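Local coordinates for nitroreductase family protein (PDB 4QLX) that acts as an FMN-dependent enone reductase in the pathway that saturates polyunsaturated fatty acids, with its product, 10-oxooctadecanoic acid, bound here, at residues K69-Q74 and I178-L183; I172-M177 and Y188-G193. All coordinates share one frame; numbering follows the deposited sequence.

How the contacts relate
Along the chain the segments come in the order 69-74, 172-177, 178-183, 188-193, so the two contacts interlock: contact 1 opens first, contact 2 opens within its loop, and contact 1 closes before contact 2 does. Contact 1 closes a long loop of 103 residues, mostly helical, and sets helix 66-72 beside helix 177-181. Contact 2 closes a short loop of 10 residues holding most of that second helix, and lays the segment after strand 165-169 against strand 188-197. Their centres are 9 Å apart. They join directly where Phe72 packs on Met177, where Ile178 packs on Tyr188 and Pro190, and where Lys176 NZ probably bonds to Gln74 O.

Contact 1. Residues K69-Q74 and I178-L183; sequences KAKFKQ and IPTLGL
At Thr180, chi1 of -65° puts OG1 beside the backbone N and leaves CG2 anti to that N, the direction in which CG2 meets Lys71 O at 3.1 Å. The contact joins two short helices of the nitroreductase fold, 66-72 and 177-181, the second ended by a Schellman motif. There Gly182 takes a positive phi (75°), a conformation glycine adopts readily, and Leu183 N returns to Ile178 O while Gly182 N bonds to Pro179 O.

On the sheet side the contact turns apolar. Phe72 has CG anti to its backbone N (chi1 178°), and its side chain runs alongside that of Leu181, both pointing the same way. Leu181 CD2 stands at the edge of the ring, near its plane, 3.9 Å from Phe72 CD1. Large hydrophobic residues suit this place because both side chains also rest on Phe92 of strand 89-96, joining the helix pair to the sheet.

Toward the surface Lys71 bends at chi2 and lays its aliphatic part past the Thr180 carbonyl, with Lys71 CE 3.5 Å from Thr180 O. A long lysine suits this exposed edge, where its methylenes can pack. Threonine suits its own place by its two branches: the methyl CG2 packs on Lys71 O, while Thr180 OG1 bonds to Lys176 O, just before its helix begins, and also accepts from a water at 3.0 Å that donates to Gln74 OE1 at 2.7 Å.

Contact 2. Residues I172-M177 and Y188-G193; sequences IDFEKM and YVPVMG. With KTC (10-oxooctadecanoic acid), chain I.
The carbonyl oxygen of Val191 is buried here with no polar partner in the model; Phe174 CE1 approaches Val191 O to 4.3 Å, with the oxygen at the ring edge, near its plane. The oxygen belongs to a classic beta bulge: Val191 and Met192 both face Ile93 of strand 89-96, and the psi of -66° at Val191 breaks the regular strand course.

Pro190 carries the contact. Its CB is directed at the 172-177 segment, and its ring meets three side chains. Pro190 CG lies obliquely to the Phe174 ring, 3.8 Å from Phe174 CD1, while Pro190 CB is 4.0 Å from Ile172 CD1 and 4.1 Å from Met177 CB. Proline has no N-H to give, which probably costs little here, since Val189 and Val191 on either side bond to strand 89-96.

Ile172 takes the crowded position, with CG1 between its backbone N and carbonyl carbon (chi1 60°). That branch reaches over one face of the Phe174 ring, CG1 lying 3.6 Å above the plane at its centre. The ring also meets the fatty acid: the terminal carbon C of the ligand lies in plane at the edge, 3.4 Å from Phe174 CE2. A flat phenylalanine can thus take isoleucine on a face and ligand at an edge. An alanine in place of Phe174 would probably open a gap at the end of the fatty chain, leaving its terminal carbon, Ile172 CG1 and Pro190 CG without the ring they pack on.

Ile172 N lies 3.6 Å from ligand C, so Ile172 and Phe174 line the hydrocarbon end of a product pocket that the second subunit completes through hydrogen bonds from Cys53 N and Arg120 NE, beside the FMN site of this nitroreductase-family dimer.

Contact 1. Residues K69-Q74 and I178-L183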
# COMPACT_ATOMS: atom_id res chain seq x y z
N LYS A 69 19.30 -2.60 17.06
CA LYS A 69 19.72 -1.92 15.84
C LYS A 69 21.04 -2.46 15.33
O LYS A 69 21.21 -2.69 14.14
CB LYS A 69 19.83 -0.41 16.07
CG LYS A 69 18.50 0.31 16.20
CD LYS A 69 18.68 1.82 16.21
CE LYS A 69 17.35 2.54 16.43
NZ LYS A 69 17.52 4.02 16.38
N ALA A 70 21.98 -2.68 16.25
CA ALA A 70 23.30 -3.18 15.87
C ALA A 70 23.19 -4.56 15.26
O ALA A 70 23.89 -4.89 14.29
CB ALA A 70 24.24 -3.19 17.09
N LYS A 71 22.29 -5.37 15.82
CA LYS A 71 22.03 -6.70 15.29
C LYS A 71 21.31 -6.63 13.94
O LYS A 71 21.62 -7.36 13.01
CB LYS A 71 21.21 -7.51 16.29
CG LYS A 71 20.67 -8.81 15.75
CD LYS A 71 21.78 -9.79 15.41
CE LYS A 71 21.28 -11.22 15.52
NZ LYS A 71 22.25 -12.21 14.97
N PHE A 72 20.32 -5.74 13.86
CA PHE A 72 19.55 -5.52 12.64
C PHE A 72 20.46 -5.07 11.50
O PHE A 72 20.43 -5.62 10.40
CB PHE A 72 18.46 -4.49 12.93
CG PHE A 72 17.61 -4.13 11.75
CD1 PHE A 72 16.84 -5.08 11.10
CD2 PHE A 72 17.52 -2.82 11.33
CE1 PHE A 72 16.02 -4.73 10.03
CE2 PHE A 72 16.71 -2.47 10.25
CZ PHE A 72 15.96 -3.43 9.61
N LYS A 73 21.30 -4.08 11.77
CA LYS A 73 22.19 -3.52 10.75
C LYS A 73 23.09 -4.54 10.07
O LYS A 73 23.58 -4.30 8.97
CB LYS A 73 23.04 -2.40 11.33
CG LYS A 73 22.25 -1.15 11.59
CD LYS A 73 23.13 0.07 11.66
CE LYS A 73 24.04 0.06 12.86
NZ LYS A 73 24.62 1.41 13.05
N GLN A 74 23.29 -5.69 10.70
CA GLN A 74 24.09 -6.76 10.09
C GLN A 74 23.54 -7.20 8.74
O GLN A 74 24.27 -7.73 7.91
CB GLN A 74 24.16 -7.97 11.01
CG GLN A 74 24.82 -7.72 12.35
CD GLN A 74 24.86 -9.00 13.17
OE1 GLN A 74 24.15 -9.97 12.87
NE2 GLN A 74 25.71 -9.02 14.20
N ILE A 178 16.30 -12.72 7.38
CA ILE A 178 15.41 -13.57 8.16
C ILE A 178 16.15 -14.22 9.34
O ILE A 178 15.66 -14.18 10.47
CB ILE A 178 14.72 -14.65 7.29
CG1 ILE A 178 13.75 -14.01 6.30
CG2 ILE A 178 13.97 -15.67 8.15
CD1 ILE A 178 12.67 -13.16 6.95
N PRO A 179 17.34 -14.81 9.10
CA PRO A 179 18.01 -15.38 10.27
C PRO A 179 18.46 -14.32 11.27
O PRO A 179 18.39 -14.55 12.48
CB PRO A 179 19.21 -16.12 9.66
CG PRO A 179 18.80 -16.39 8.25
CD PRO A 179 18.02 -15.18 7.85
N THR A 180 18.91 -13.17 10.76
CA THR A 180 19.26 -12.03 11.61
C THR A 180 18.12 -11.63 12.54
O THR A 180 18.34 -11.23 13.67
CB THR A 180 19.68 -10.80 10.75
OG1 THR A 180 20.89 -11.10 10.04
CG2 THR A 180 19.90 -9.56 11.62
N LEU A 181 16.88 -11.76 12.06
CA LEU A 181 15.72 -11.41 12.87
C LEU A 181 15.28 -12.57 13.77
O LEU A 181 14.40 -12.42 14.61
CB LEU A 181 14.55 -10.96 11.98
CG LEU A 181 14.76 -9.72 11.11
CD1 LEU A 181 13.55 -9.47 10.23
CD2 LEU A 181 15.06 -8.50 11.95
N GLY A 182 15.92 -13.73 13.60
CA GLY A 182 15.59 -14.90 14.39
C GLY A 182 14.28 -15.54 13.96
O GLY A 182 13.66 -16.27 14.72
N LEU A 183 13.88 -15.27 12.72
CA LEU A 183 12.63 -15.79 12.18
C LEU A 183 12.86 -17.10 11.44
O LEU A 183 13.95 -17.34 10.94
CB LEU A 183 12.00 -14.77 11.23
CG LEU A 183 11.46 -13.46 11.84
CD1 LEU A 183 10.98 -12.53 10.73
CD2 LEU A 183 10.34 -13.74 12.84
O HOH W 1 23.70 -11.72 10.89

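Contact 2. Residues I172-M177 and Y188-G193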
# COMPACT_ATOMS: atom_id res chain seq x y z
N ILE A 172 18.56 -4.18 1.59
CA ILE A 172 18.96 -5.10 2.65
C ILE A 172 19.70 -6.30 2.10
O ILE A 172 19.76 -6.52 0.90
CB ILE A 172 17.74 -5.58 3.45
CG1 ILE A 172 16.76 -6.32 2.52
CG2 ILE A 172 17.06 -4.41 4.13
CD1 ILE A 172 15.57 -6.97 3.25
N ASP A 173 20.28 -7.09 3.01
CA ASP A 173 20.87 -8.37 2.66
C ASP A 173 19.77 -9.43 2.69
O ASP A 173 19.41 -9.93 3.75
CB ASP A 173 22.00 -8.70 3.63
CG ASP A 173 22.77 -9.96 3.23
OD1 ASP A 173 22.17 -10.93 2.75
OD2 ASP A 173 24.00 -9.97 3.42
N PHE A 174 19.24 -9.77 1.52
CA PHE A 174 18.07 -10.63 1.46
C PHE A 174 18.34 -12.07 1.87
O PHE A 174 17.43 -12.79 2.26
CB PHE A 174 17.47 -10.60 0.06
CG PHE A 174 16.68 -9.35 -0.22
CD1 PHE A 174 15.34 -9.28 0.13
CD2 PHE A 174 17.28 -8.25 -0.83
CE1 PHE A 174 14.61 -8.13 -0.12
CE2 PHE A 174 16.54 -7.10 -1.07
CZ PHE A 174 15.21 -7.04 -0.72
N GLU A 175 19.60 -12.49 1.82
CA GLU A 175 19.94 -13.85 2.22
C GLU A 175 20.19 -13.94 3.73
O GLU A 175 20.24 -15.03 4.28
CB GLU A 175 21.17 -14.36 1.45
CG GLU A 175 21.09 -14.19 -0.07
CD GLU A 175 21.38 -12.76 -0.55
OE1 GLU A 175 22.02 -11.98 0.20
OE2 GLU A 175 20.95 -12.41 -1.68
N LYS A 176 20.31 -12.79 4.40
CA LYS A 176 20.69 -12.76 5.82
C LYS A 176 19.61 -12.22 6.75
O LYS A 176 19.67 -12.46 7.96
CB LYS A 176 21.95 -11.90 6.02
CG LYS A 176 23.25 -12.62 5.79
CD LYS A 176 24.43 -11.71 6.10
CE LYS A 176 24.41 -11.27 7.56
NZ LYS A 176 25.54 -10.34 7.86
N MET A 177 18.65 -11.48 6.21
CA MET A 177 17.72 -10.75 7.06
C MET A 177 16.86 -11.66 7.95
O MET A 177 16.71 -11.40 9.14
CB MET A 177 16.81 -9.85 6.23
CG MET A 177 15.82 -9.03 7.07
SD MET A 177 16.58 -7.99 8.35
CE MET A 177 17.29 -6.67 7.37
N TYR A 188 9.28 -17.49 6.64
CA TYR A 188 9.21 -16.05 6.40
C TYR A 188 10.14 -15.57 5.29
O TYR A 188 11.25 -16.06 5.16
CB TYR A 188 9.51 -15.31 7.71
CG TYR A 188 8.47 -15.55 8.77
CD1 TYR A 188 7.20 -15.01 8.66
CD2 TYR A 188 8.76 -16.32 9.89
CE1 TYR A 188 6.24 -15.24 9.63
CE2 TYR A 188 7.81 -16.54 10.87
CZ TYR A 188 6.55 -16.00 10.74
OH TYR A 188 5.61 -16.23 11.71
N VAL A 189 9.66 -14.62 4.49
CA VAL A 189 10.48 -13.98 3.47
C VAL A 189 10.60 -12.47 3.73
O VAL A 189 9.63 -11.79 4.07
CB VAL A 189 9.90 -14.22 2.05
CG1 VAL A 189 9.91 -15.72 1.72
CG2 VAL A 189 8.49 -13.66 1.93
N PRO A 190 11.81 -11.91 3.56
CA PRO A 190 11.96 -10.48 3.84
C PRO A 190 11.33 -9.62 2.75
O PRO A 190 11.41 -9.98 1.57
CB PRO A 190 13.47 -10.30 3.88
CG PRO A 190 14.00 -11.36 2.98
CD PRO A 190 13.05 -12.52 3.05
N VAL A 191 10.72 -8.50 3.13
CA VAL A 191 10.11 -7.61 2.16
C VAL A 191 10.66 -6.18 2.27
O VAL A 191 11.33 -5.71 1.36
CB VAL A 191 8.58 -7.60 2.30
CG1 VAL A 191 7.95 -6.55 1.38
CG2 VAL A 191 8.02 -9.00 1.99
N MET A 192 10.38 -5.50 3.37
CA MET A 192 10.84 -4.13 3.54
C MET A 192 10.89 -3.69 5.00
O MET A 192 10.16 -4.21 5.84
CB MET A 192 9.95 -3.15 2.75
CG MET A 192 8.52 -3.02 3.29
SD MET A 192 7.50 -1.73 2.53
CE MET A 192 7.01 -2.54 1.00
N GLY A 193 11.76 -2.73 5.29
CA GLY A 193 11.76 -2.07 6.58
C GLY A 193 11.00 -0.76 6.50
O GLY A 193 10.96 -0.11 5.45
O1 KTC I . 20.10 13.14 0.43
C17 KTC I . 19.04 12.53 0.29
O KTC I . 17.92 13.02 0.82
C16 KTC I . 18.99 11.24 -0.48
C15 KTC I . 18.01 11.39 -1.63
C14 KTC I . 17.22 10.10 -1.84
C13 KTC I . 18.13 8.96 -2.27
C12 KTC I . 17.33 7.71 -2.58
C11 KTC I . 18.17 6.73 -3.39
C10 KTC I . 17.38 5.46 -3.71
C9 KTC I . 17.21 4.59 -2.48
C8 KTC I . 16.25 3.49 -2.83
O2 KTC I . 15.08 3.75 -3.09
C7 KTC I . 16.74 2.06 -2.86
C6 KTC I . 15.59 1.15 -3.25
C5 KTC I . 15.81 -0.24 -2.69
C4 KTC I . 16.46 -1.13 -3.73
C3 KTC I . 17.24 -2.22 -3.01
C2 KTC I . 17.06 -3.56 -3.70
C1 KTC I . 18.28 -4.45 -3.47
C KTC I . 18.66 -4.58 -2.01